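Local coordinates for protein pyrethroid hydrolase (Sphingobium faniae, PDB 5Y5R) that hydrolyses the ester bond of pyrethroid insecticides such as permethrin and cypermethrin, releasing a cyclopropanecarboxylic acid and an alcohol, at residues Leu148-Leu151 and Arg152-Phe155; Gln210-Met213 and Gln214-Pro218; Ser50-Asp53 and Met54-Thr58; Ile84-Leu87 and Ala88-Pro92; Leu240-Ala243 and Ile244-Ala248. One frame throughout, in Å; residues are numbered along the deposited sequence.

Contact 1: Leu148-Leu151 and Arg152-Phe155. With 8NL ((2-methyl-3-phenyl-phenyl)methyl (1~{S})-3-[(~{E})-2-chloranyl-3,3,3-tris(fluoranyl)prop-1-enyl]-2,2-dimethyl-cyclopropane-1-carboxylate), chain G.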
# COMPACT_ATOMS: atom_id res chain seq x y z
N LEU A 148 -17.06 8.31 14.46
CA LEU A 148 -16.11 7.27 14.85
C LEU A 148 -16.56 5.88 14.40
O LEU A 148 -15.78 5.13 13.81
CB LEU A 148 -15.92 7.30 16.37
CG LEU A 148 -15.36 8.68 16.73
CD1 LEU A 148 -15.16 8.90 18.25
CD2 LEU A 148 -14.08 8.93 15.94
N GLU A 149 -17.81 5.52 14.70
CA GLU A 149 -18.28 4.18 14.34
C GLU A 149 -18.29 4.00 12.83
O GLU A 149 -17.99 2.91 12.33
CB GLU A 149 -19.68 3.94 14.91
CG GLU A 149 -20.38 2.62 14.49
CD GLU A 149 -19.59 1.34 14.86
OE1 GLU A 149 -18.61 1.44 15.61
OE2 GLU A 149 -19.96 0.24 14.40
N ARG A 150 -18.66 5.04 12.09
CA ARG A 150 -18.54 4.98 10.63
C ARG A 150 -17.10 4.73 10.21
O ARG A 150 -16.84 3.96 9.28
CB ARG A 150 -19.05 6.28 10.02
CG ARG A 150 -19.38 6.19 8.58
CD ARG A 150 -20.57 5.31 8.36
NE ARG A 150 -20.72 5.02 6.94
CZ ARG A 150 -20.92 3.80 6.45
NH1 ARG A 150 -21.02 2.79 7.30
NH2 ARG A 150 -21.03 3.60 5.15
N LEU A 151 -16.14 5.42 10.85
CA LEU A 151 -14.74 5.23 10.51
C LEU A 151 -14.31 3.81 10.75
O LEU A 151 -13.57 3.23 9.94
CB LEU A 151 -13.84 6.17 11.32
CG LEU A 151 -13.86 7.65 11.03
CD1 LEU A 151 -13.04 8.41 12.10
CD2 LEU A 151 -13.32 7.90 9.62
N ARG A 152 -14.75 3.23 11.88
CA ARG A 152 -14.38 1.86 12.22
C ARG A 152 -14.99 0.86 11.25
O ARG A 152 -14.28 0.00 10.69
CB ARG A 152 -14.85 1.50 13.63
CG ARG A 152 -14.36 0.11 14.08
CD ARG A 152 -15.22 -0.47 15.18
NE ARG A 152 -16.61 -0.78 14.79
CZ ARG A 152 -16.98 -1.92 14.18
NH1 ARG A 152 -16.08 -2.86 13.91
NH2 ARG A 152 -18.25 -2.15 13.90
N GLU A 153 -16.30 0.96 11.03
CA GLU A 153 -16.96 -0.06 10.22
C GLU A 153 -16.52 0.01 8.77
O GLU A 153 -16.66 -1.00 8.07
CB GLU A 153 -18.48 0.01 10.29
CG GLU A 153 -19.08 1.30 9.88
CD GLU A 153 -20.53 1.41 10.31
OE1 GLU A 153 -20.99 0.65 11.19
OE2 GLU A 153 -21.23 2.23 9.72
N VAL A 154 -16.06 1.17 8.30
CA VAL A 154 -15.62 1.35 6.91
C VAL A 154 -14.17 0.91 6.72
O VAL A 154 -13.85 0.15 5.80
CB VAL A 154 -15.83 2.81 6.47
CG1 VAL A 154 -15.15 3.10 5.20
CG2 VAL A 154 -17.31 3.11 6.32
N PHE A 155 -13.25 1.44 7.54
CA PHE A 155 -11.83 1.17 7.39
C PHE A 155 -11.28 0.05 8.26
O PHE A 155 -10.27 -0.54 7.88
CB PHE A 155 -11.03 2.43 7.71
CG PHE A 155 -11.19 3.54 6.71
CD1 PHE A 155 -10.40 3.58 5.58
CD2 PHE A 155 -12.12 4.56 6.93
CE1 PHE A 155 -10.49 4.62 4.69
CE2 PHE A 155 -12.26 5.60 6.00
CZ PHE A 155 -11.42 5.63 4.89
C 8NL G . -7.06 5.65 6.35
C8 8NL G . -7.51 5.37 10.38
C9 8NL G . -7.92 6.31 11.31
C10 8NL G . -9.06 7.07 11.08
C11 8NL G . -9.75 6.83 9.90
C12 8NL G . -9.33 5.87 8.98
C13 8NL G . -6.00 3.29 4.76
O 8NL G . -6.80 3.85 3.69
CL 8NL G . -9.61 8.33 -1.11
C21 8NL G . -8.48 7.42 -0.11
C22 8NL G . -8.09 8.02 1.22
F2 8NL G . -8.70 7.34 2.17
F1 8NL G . -6.78 8.01 1.42
F 8NL G . -8.49 9.27 1.22
C20 8NL G . -8.05 6.22 -0.52
C16 8NL G . -7.06 5.42 0.29
C17 8NL G . -7.07 4.01 -0.29
C18 8NL G . -5.76 4.28 -1.01
C19 8NL G . -8.27 3.75 -1.22
C15 8NL G . -7.42 4.26 1.21
C14 8NL G . -6.35 4.09 2.28
O1 8NL G . -5.15 4.21 2.00
C2 8NL G . -6.61 3.21 6.17
C3 8NL G . -6.64 1.94 6.74
C4 8NL G . -7.16 1.71 8.01
C5 8NL G . -7.64 2.78 8.77
C6 8NL G . -7.64 4.07 8.25
C1 8NL G . -7.11 4.28 6.94
C7 8NL G . -8.18 5.13 9.19
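Leu151 and Phe155, one turn apart on the amphipathic helix 148-155 of this alpha/beta-hydrolase, form its tightly packed side and line the pocket that holds the pyrethroid 8NL. The Phe155 ring lays one face against the biphenyl part of the ligand, with C12 of 8NL 3.6 Å above the ring plane and displaced toward its rim. CG of Phe155 is anti to its carbonyl carbon (chi1 -69°), which directs the ring to the ligand while its edge stays by Leu151 O. Leu151 adds a branch tip, CD2 lying 3.7 Å from C11 of 8NL, in the outer phenyl ring. Leu131 of helix 126-131 packs on both residues, and the ligand is also hydrogen-bonded to Ser78, His230 and Ala12.

The other side of the helix is polar and more open to solvent. There Arg152 grips Glu149 side-on: NE gives a nearly straight bond to OE1 of Glu149 (3.1 Å, 172°) and NH2 one to OE2. Both meet the syn side of a carboxylate turned 31° from the guanidinium plane. Glu153 OE1 lies near Glu149 OE2, a like-charge approach that the flanking arginines probably offset. Arg150, bent at chi2, runs on along the helix toward Glu153, where NH1 and OE2 form a salt bridge of doubtful length, and over Val154, whose CG2 sits 3.7 Å above the centre of the Arg150 guanidinium.

Contact 2: Gln210-Met213 and Gln214-Pro218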
# COMPACT_ATOMS: atom_id res chain seq x y z
N GLN A 210 -10.70 -1.83 -8.09
CA GLN A 210 -9.54 -2.70 -8.06
C GLN A 210 -9.35 -3.36 -9.41
O GLN A 210 -8.26 -3.32 -9.98
CB GLN A 210 -9.71 -3.74 -6.97
CG GLN A 210 -9.58 -3.18 -5.58
CD GLN A 210 -9.90 -4.19 -4.53
OE1 GLN A 210 -9.15 -5.17 -4.33
NE2 GLN A 210 -11.04 -4.01 -3.88
N ARG A 211 -10.41 -3.98 -9.93
CA ARG A 211 -10.27 -4.71 -11.19
C ARG A 211 -10.07 -3.77 -12.38
O ARG A 211 -9.44 -4.17 -13.37
CB ARG A 211 -11.48 -5.63 -11.44
CG ARG A 211 -11.59 -6.79 -10.44
CD ARG A 211 -12.92 -7.56 -10.42
NE ARG A 211 -12.79 -8.71 -9.53
CZ ARG A 211 -13.77 -9.52 -9.10
NH1 ARG A 211 -13.47 -10.50 -8.25
NH2 ARG A 211 -15.02 -9.36 -9.48
N GLN A 212 -10.58 -2.54 -12.29
CA GLN A 212 -10.39 -1.56 -13.35
C GLN A 212 -8.94 -1.13 -13.41
O GLN A 212 -8.37 -0.96 -14.50
CB GLN A 212 -11.33 -0.37 -13.10
CG GLN A 212 -11.40 0.63 -14.23
CD GLN A 212 -12.12 0.06 -15.43
OE1 GLN A 212 -13.13 -0.64 -15.28
NE2 GLN A 212 -11.62 0.35 -16.62
N MSE A 213 -8.30 -1.00 -12.26
CA MSE A 213 -6.89 -0.67 -12.23
C MSE A 213 -6.03 -1.78 -12.84
O MSE A 213 -5.13 -1.50 -13.64
CB MSE A 213 -6.47 -0.36 -10.79
CG MSE A 213 -7.01 1.00 -10.39
SE MSE A 213 -6.46 1.60 -8.62
CE MSE A 213 -7.31 0.26 -7.54
N GLN A 214 -6.29 -3.03 -12.46
CA GLN A 214 -5.59 -4.13 -13.14
C GLN A 214 -5.80 -4.06 -14.64
O GLN A 214 -4.84 -4.16 -15.42
CB GLN A 214 -6.07 -5.49 -12.60
CG GLN A 214 -5.80 -5.67 -11.16
CD GLN A 214 -6.54 -6.84 -10.58
OE1 GLN A 214 -6.29 -8.00 -10.90
NE2 GLN A 214 -7.48 -6.53 -9.71
N LYS A 215 -7.03 -3.80 -15.06
CA LYS A 215 -7.37 -3.80 -16.47
C LYS A 215 -6.60 -2.74 -17.25
O LYS A 215 -6.25 -2.96 -18.42
CB LYS A 215 -8.89 -3.61 -16.63
CG LYS A 215 -9.35 -3.54 -18.06
CD LYS A 215 -10.86 -3.51 -18.19
CE LYS A 215 -11.25 -4.18 -19.52
NZ LYS A 215 -10.83 -3.36 -20.69
N GLU A 216 -6.38 -1.55 -16.65
CA GLU A 216 -5.74 -0.44 -17.36
C GLU A 216 -4.22 -0.41 -17.24
O GLU A 216 -3.58 0.38 -17.93
CB GLU A 216 -6.33 0.89 -16.88
CG GLU A 216 -7.80 1.08 -17.29
CD GLU A 216 -8.41 2.42 -16.91
OE1 GLU A 216 -9.66 2.47 -16.82
OE2 GLU A 216 -7.71 3.40 -16.60
N PHE A 217 -3.61 -1.27 -16.39
CA PHE A 217 -2.15 -1.29 -16.33
C PHE A 217 -1.60 -2.07 -17.52
O PHE A 217 -2.11 -3.14 -17.86
CB PHE A 217 -1.65 -1.94 -15.03
CG PHE A 217 -0.17 -1.76 -14.78
CD1 PHE A 217 0.32 -0.65 -14.09
CD2 PHE A 217 0.74 -2.67 -15.24
CE1 PHE A 217 1.68 -0.50 -13.87
CE2 PHE A 217 2.09 -2.52 -15.04
CZ PHE A 217 2.56 -1.44 -14.34
N PRO A 218 -0.53 -1.57 -18.16
CA PRO A 218 -0.01 -2.23 -19.36
C PRO A 218 0.79 -3.48 -19.01
O PRO A 218 1.73 -3.44 -18.21
CB PRO A 218 0.87 -1.15 -20.00
CG PRO A 218 1.30 -0.33 -18.86
CD PRO A 218 0.19 -0.32 -17.86
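Gln212 and Glu216 join their side chains across one turn of helix 207-216, near its C-terminal end. Glu216 can be followed outward. Its CB lies 3.6 Å from Gln212 O, the carbonyl that also accepts from Glu216 N. CG stays over the same oxygen at 3.5 Å, since it is anti to its own carbonyl carbon (chi1 -68°) and the chain runs on extended. CD then carries OE1 to Gln212 NE2, which donates a bond of 2.9 Å to the anti side of the carboxylate; Glu216 OE1 lies close to the plane of the Gln212 amide, although amide and carboxylate are turned 73° apart. The other oxygen, OE2, forms a salt bridge with Arg123, and Gln212 OE1 accepts from Asn122, tying this face to the loop there. An alanine in place of Glu216 would probably leave Arg123 without this carboxylate and let the Gln212 amide turn more freely.

On another face Gln214 NE2 folds back to Gln210 O in a weak bond of 3.3 Å, added to the backbone bond from Gln214 N to the same oxygen. Arg211 runs beside Gln214, and its NE forms a salt bridge with Glu198. The Gln210 amide is held by Ala199 N and Leu205 O, about 4 Å from the side chain of Asp202, probably the acid of the charge relay. At Phe217 the chain leaves the helix, whose place between strands 194-199 and 222-226 makes it the connection of a beta-alpha-beta crossover of the alpha/beta-hydrolase fold.

Contact 3: Ser50-Asp53 and Met54-Thr58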
# COMPACT_ATOMS: atom_id res chain seq x y z
N SER A 50 6.30 17.95 6.43
CA SER A 50 7.72 17.66 6.22
C SER A 50 7.98 16.88 4.94
O SER A 50 9.10 16.91 4.42
CB SER A 50 8.25 16.88 7.43
OG SER A 50 7.72 15.55 7.45
N VAL A 51 6.99 16.22 4.38
CA VAL A 51 7.25 15.45 3.17
C VAL A 51 7.45 16.41 2.01
O VAL A 51 6.53 17.14 1.62
CB VAL A 51 6.10 14.48 2.89
CG1 VAL A 51 6.44 13.67 1.66
CG2 VAL A 51 5.86 13.62 4.11
N VAL A 52 8.61 16.33 1.37
CA VAL A 52 8.90 17.21 0.26
C VAL A 52 8.40 16.63 -1.06
O VAL A 52 7.64 17.29 -1.78
CB VAL A 52 10.41 17.46 0.19
CG1 VAL A 52 10.68 18.34 -1.00
CG2 VAL A 52 10.89 18.08 1.50
N ASP A 53 8.75 15.40 -1.36
CA ASP A 53 8.36 14.76 -2.61
C ASP A 53 8.48 13.25 -2.40
O ASP A 53 8.71 12.79 -1.27
CB ASP A 53 9.18 15.30 -3.80
CG ASP A 53 10.67 15.06 -3.67
OD1 ASP A 53 11.10 14.34 -2.75
OD2 ASP A 53 11.44 15.59 -4.51
N MSE A 54 8.29 12.47 -3.45
CA MSE A 54 8.21 11.03 -3.27
C MSE A 54 9.54 10.40 -2.92
O MSE A 54 9.57 9.44 -2.16
CB MSE A 54 7.65 10.36 -4.53
CG MSE A 54 6.13 10.57 -4.65
SE MSE A 54 5.14 9.64 -3.26
CE MSE A 54 5.15 7.80 -4.06
N GLU A 55 10.61 10.91 -3.51
CA GLU A 55 11.94 10.44 -3.15
C GLU A 55 12.13 10.57 -1.65
O GLU A 55 12.70 9.68 -1.01
CB GLU A 55 13.02 11.24 -3.89
CG GLU A 55 14.47 10.74 -3.60
CD GLU A 55 15.00 11.15 -2.22
OE1 GLU A 55 14.54 12.19 -1.70
OE2 GLU A 55 15.81 10.38 -1.62
N HIS A 56 11.64 11.68 -1.09
CA HIS A 56 11.69 11.91 0.35
C HIS A 56 10.74 10.99 1.10
O HIS A 56 11.10 10.42 2.14
CB HIS A 56 11.33 13.36 0.65
CG HIS A 56 11.48 13.72 2.10
ND1 HIS A 56 10.75 14.73 2.68
CD2 HIS A 56 12.28 13.22 3.07
CE1 HIS A 56 11.09 14.83 3.96
NE2 HIS A 56 12.02 13.92 4.21
N TYR A 57 9.49 10.89 0.62
CA TYR A 57 8.48 10.05 1.26
C TYR A 57 8.95 8.60 1.35
O TYR A 57 8.74 7.94 2.37
CB TYR A 57 7.16 10.13 0.46
CG TYR A 57 5.91 9.63 1.18
CD1 TYR A 57 5.53 10.15 2.41
CD2 TYR A 57 5.07 8.68 0.59
CE1 TYR A 57 4.42 9.71 3.06
CE2 TYR A 57 3.91 8.24 1.26
CZ TYR A 57 3.61 8.74 2.49
OH TYR A 57 2.46 8.34 3.14
N THR A 58 9.57 8.08 0.29
CA THR A 58 9.89 6.67 0.19
C THR A 58 11.30 6.35 0.68
O THR A 58 11.75 5.20 0.56
CB THR A 58 9.72 6.18 -1.26
OG1 THR A 58 10.41 7.05 -2.18
CG2 THR A 58 8.25 6.21 -1.63
O HOH W 1 13.62 14.76 -1.69
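His56 turns its imidazole back onto the loop before its helix, where ND1 accepts a hydrogen bond from Val52 N at 3.0 Å (162°). The donor lies within 3° of the ring plane, so Val52 N meets ND1 edge-on, and ND1 carries no proton in this bond. Ser50 O also sits at this edge, 2.9 Å from CE1 of His56, while CG2 of Val52 comes up to ND1. CG of His56 is anti to the backbone N (chi1 -175°), which directs the ring toward the loop.

The backbone of the same residue is held by Asp53, the N-cap of helix 54-57. Its OD1 accepts from His56 N at 3.2 Å, met nearly end-on to the C-O bond, and its carbonyl O takes the N-H of Tyr57, so that the cap binds the loop to the first turn from one side while the histidine reaches back from the other. Because OD1 faces the start of the helix, the cap probably gains from the helix dipole. A water donates to OD1 of Asp53 and to OE1 of Glu55 and so bridges the two carboxylates.

Further in, CG1 of Val51 packs on CD1 of Tyr57 at 3.7 Å. The Tyr57 hydroxyl is hydrogen-bonded to His41 and Gln174, and Ser50 OG to Gly47 O. At the far end of the turn Thr58 N and OG1 both reach Met54 O, from opposite faces of its carbonyl plane, and Met54 itself packs against Trp86 of helix 80-90.

Contact 4: Ile84-Leu87 and Ala88-Pro92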
# COMPACT_ATOMS: atom_id res chain seq x y z
N ILE A 84 5.38 1.83 -4.00
CA ILE A 84 6.14 0.70 -4.52
C ILE A 84 6.37 0.86 -6.02
O ILE A 84 7.35 0.34 -6.55
CB ILE A 84 5.50 -0.68 -4.22
CG1 ILE A 84 4.38 -1.00 -5.21
CG2 ILE A 84 5.04 -0.79 -2.79
CD1 ILE A 84 3.92 -2.44 -5.12
N SER A 85 5.43 1.50 -6.73
CA SER A 85 5.67 1.83 -8.13
C SER A 85 6.80 2.86 -8.27
O SER A 85 7.64 2.78 -9.17
CB SER A 85 4.37 2.35 -8.75
OG SER A 85 3.35 1.37 -8.71
N TRP A 86 6.80 3.89 -7.42
CA TRP A 86 7.86 4.87 -7.51
C TRP A 86 9.21 4.23 -7.19
O TRP A 86 10.18 4.41 -7.93
CB TRP A 86 7.56 6.04 -6.57
CG TRP A 86 8.40 7.24 -6.84
CD1 TRP A 86 8.05 8.35 -7.53
CD2 TRP A 86 9.74 7.44 -6.39
NE1 TRP A 86 9.10 9.24 -7.55
CE2 TRP A 86 10.15 8.70 -6.86
CE3 TRP A 86 10.65 6.68 -5.63
CZ2 TRP A 86 11.42 9.21 -6.60
CZ3 TRP A 86 11.91 7.20 -5.37
CH2 TRP A 86 12.28 8.45 -5.86
N LEU A 87 9.26 3.44 -6.13
CA LEU A 87 10.49 2.76 -5.74
C LEU A 87 10.96 1.76 -6.79
O LEU A 87 12.16 1.67 -7.08
CB LEU A 87 10.26 2.02 -4.43
CG LEU A 87 10.28 2.88 -3.16
CD1 LEU A 87 9.51 2.18 -2.04
CD2 LEU A 87 11.70 3.09 -2.77
N ALA A 88 10.03 1.06 -7.43
CA ALA A 88 10.44 0.05 -8.39
C ALA A 88 11.23 0.71 -9.51
O ALA A 88 12.27 0.20 -9.93
CB ALA A 88 9.22 -0.68 -8.95
N GLN A 89 10.81 1.91 -9.89
CA GLN A 89 11.43 2.62 -11.00
C GLN A 89 12.83 3.07 -10.66
O GLN A 89 13.71 3.06 -11.53
CB GLN A 89 10.53 3.79 -11.43
CG GLN A 89 11.15 4.79 -12.40
CD GLN A 89 11.60 4.12 -13.67
OE1 GLN A 89 11.04 3.11 -14.06
NE2 GLN A 89 12.58 4.70 -14.34
N HIS A 90 13.07 3.47 -9.41
CA HIS A 90 14.38 4.00 -9.06
C HIS A 90 15.31 2.94 -8.49
O HIS A 90 16.53 3.15 -8.49
CB HIS A 90 14.25 5.17 -8.09
CG HIS A 90 13.54 6.36 -8.68
ND1 HIS A 90 12.17 6.41 -8.85
CD2 HIS A 90 14.02 7.51 -9.21
CE1 HIS A 90 11.84 7.55 -9.43
NE2 HIS A 90 12.94 8.24 -9.65
N HIS A 91 14.78 1.79 -8.05
CA HIS A 91 15.61 0.70 -7.57
C HIS A 91 15.24 -0.62 -8.25
O HIS A 91 15.07 -1.65 -7.59
CB HIS A 91 15.46 0.57 -6.06
CG HIS A 91 15.70 1.85 -5.33
ND1 HIS A 91 16.96 2.29 -4.99
CD2 HIS A 91 14.84 2.78 -4.85
CE1 HIS A 91 16.87 3.44 -4.35
NE2 HIS A 91 15.60 3.77 -4.25
N PRO A 92 15.11 -0.63 -9.58
CA PRO A 92 14.65 -1.86 -10.24
C PRO A 92 15.62 -2.99 -10.07
O PRO A 92 15.23 -4.15 -10.21
CB PRO A 92 14.54 -1.44 -11.71
CG PRO A 92 15.57 -0.44 -11.86
CD PRO A 92 15.53 0.36 -10.59
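The last turns of helix 80-90 run from Ile84 to His90 with backbone bonds that are partly weak, those from Gln89 N to Ser85 O and His90 N to Trp86 O among them, while His91 N to Leu87 O is firm at 2.8 Å; His91 then leaves helical geometry. This helix is the crossover between strands 71-77 and 95-101 of the alpha/beta-hydrolase sheet. On the side toward helix 54-57 Trp86 and the more exposed His90, one turn apart, form a face-to-face stack: the six-membered ring of the indole and the imidazole have centroids 3.6 Å apart and planes 15° from parallel. Trp86 CG is anti to the backbone N, which swings the indole along the helix, face to face with His90. Replacing Trp86 with a serine would probably leave the His90 ring without its stacking surface and open a gap against Met54 and Glu55 of helix 54-57.

On another side of the helix, Leu87 CD2 touches His91 CD2 at 3.8 Å, and both side chains pack on helix 59-67. Ile84 and Ala88 meet strand 95-101. The imidazole of His90 is also fixed in rotation: its ND1, hence protonated, donates to Trp86 O at 3.0 Å and 174°, with that oxygen almost in the ring plane.

Contact 5: Leu240-Ala243 and Ile244-Ala248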
# COMPACT_ATOMS: atom_id res chain seq x y z
N LEU A 240 -2.98 -14.36 4.07
CA LEU A 240 -2.31 -13.26 3.39
C LEU A 240 -0.83 -13.49 3.33
O LEU A 240 -0.23 -13.37 2.26
CB LEU A 240 -2.62 -11.94 4.11
CG LEU A 240 -1.90 -10.73 3.53
CD1 LEU A 240 -2.22 -10.62 2.03
CD2 LEU A 240 -2.27 -9.44 4.27
N ALA A 241 -0.22 -13.85 4.47
CA ALA A 241 1.22 -14.10 4.49
C ALA A 241 1.58 -15.31 3.62
O ALA A 241 2.66 -15.33 3.01
CB ALA A 241 1.70 -14.30 5.94
N GLU A 242 0.71 -16.32 3.58
CA GLU A 242 0.93 -17.48 2.71
C GLU A 242 1.06 -17.06 1.25
O GLU A 242 1.98 -17.49 0.53
CB GLU A 242 -0.21 -18.48 2.86
CG GLU A 242 -0.08 -19.70 1.94
CD GLU A 242 -1.21 -20.72 2.14
OE1 GLU A 242 -2.21 -20.38 2.81
OE2 GLU A 242 -1.11 -21.84 1.60
N ALA A 243 0.12 -16.25 0.77
CA ALA A 243 0.17 -15.82 -0.62
C ALA A 243 1.39 -14.95 -0.87
O ALA A 243 2.02 -15.04 -1.93
CB ALA A 243 -1.11 -15.08 -0.99
N ILE A 244 1.76 -14.09 0.09
CA ILE A 244 2.96 -13.27 -0.10
C ILE A 244 4.21 -14.14 -0.21
O ILE A 244 5.08 -13.90 -1.06
CB ILE A 244 3.11 -12.22 1.03
CG1 ILE A 244 1.95 -11.23 1.02
CG2 ILE A 244 4.42 -11.49 0.90
CD1 ILE A 244 1.74 -10.51 2.39
N ALA A 245 4.33 -15.14 0.67
CA ALA A 245 5.54 -15.98 0.68
C ALA A 245 5.63 -16.85 -0.58
O ALA A 245 6.73 -17.02 -1.15
CB ALA A 245 5.58 -16.79 1.97
N ASP A 246 4.50 -17.39 -1.06
CA ASP A 246 4.51 -18.15 -2.32
C ASP A 246 4.98 -17.29 -3.48
O ASP A 246 5.65 -17.78 -4.40
CB ASP A 246 3.13 -18.73 -2.60
CG ASP A 246 2.71 -19.71 -1.54
OD1 ASP A 246 3.60 -20.12 -0.78
OD2 ASP A 246 1.50 -20.03 -1.44
N PHE A 247 4.59 -16.00 -3.50
CA PHE A 247 5.10 -15.08 -4.51
C PHE A 247 6.60 -14.84 -4.33
O PHE A 247 7.36 -14.88 -5.29
CB PHE A 247 4.32 -13.75 -4.45
CG PHE A 247 4.73 -12.74 -5.51
CD1 PHE A 247 4.47 -12.97 -6.85
CD2 PHE A 247 5.32 -11.53 -5.15
CE1 PHE A 247 4.84 -12.04 -7.82
CE2 PHE A 247 5.68 -10.60 -6.10
CZ PHE A 247 5.44 -10.86 -7.45
N ALA A 248 7.03 -14.57 -3.10
CA ALA A 248 8.44 -14.29 -2.88
C ALA A 248 9.31 -15.48 -3.28
O ALA A 248 10.42 -15.28 -3.80
CB ALA A 248 8.69 -13.94 -1.42
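Leu240 and Ile244 come together one turn apart on helix 237-249, their side chains crossing at a slant on the inward face. The end of the Ile244 arm, CD1, meets the branch point CG of Leu240 at 3.8 Å and CD1 of Leu240 at 4.0 Å. Ile244 CG1 is anti to its carbonyl carbon (chi1 -63°), so that the longer arm runs back along the helix, with CG1 3.3 Å from Leu240 O. Leu240 sends its CG off anti to the backbone N (chi1 177°), and its CD1 branch is turned forward to that arm.

The outward face has a different pairing. Glu242 is fully extended, whereas Asp246 is short and stays beside the backbone; their carboxylate planes are turned 80° apart. CG of Glu242 lies 3.7 Å from OD2 of Asp246, and the nearest charged oxygens, OE2 of Glu242 and OD2 of Asp246, are 4.4 Å apart. Any repulsion is probably eased on the aspartate side, where OD1 forms a salt bridge with Arg29.

Between these faces small residues keep the helix surface close to its neighbours: Ala241 and Ala245 lie against Leu26 of helix 23-28. Ile244 continues the apolar face onto Leu75 and Ile99, and Phe247 also reaches Ile99. The arrangement is that of an amphipathic C-terminal helix laid over the central parallel sheet of an alpha/beta-hydrolase, resting on strands 71-77 and 95-101.

In the fold
Four contacts lie along single helices, while contact 3 joins a loop to the helix start that follows, and their chemistry follows their place. Contact 5 is the most buried, its apolar face set on the central sheet. Contacts 2 and 4 lie on beta-alpha-beta connections of that sheet and are partly buried; the first relies on amides and carboxylates, with Gln210 alone near the probable charge relay, the second on stacked rings away from it. Contact 1, whose centre is about 33 Å from that of contact 4, combines surface salt bridges with an apolar side on the ligand. Contacts 3 and 4 touch directly at Trp86, joining a capped helix start to the side of helix 80-90.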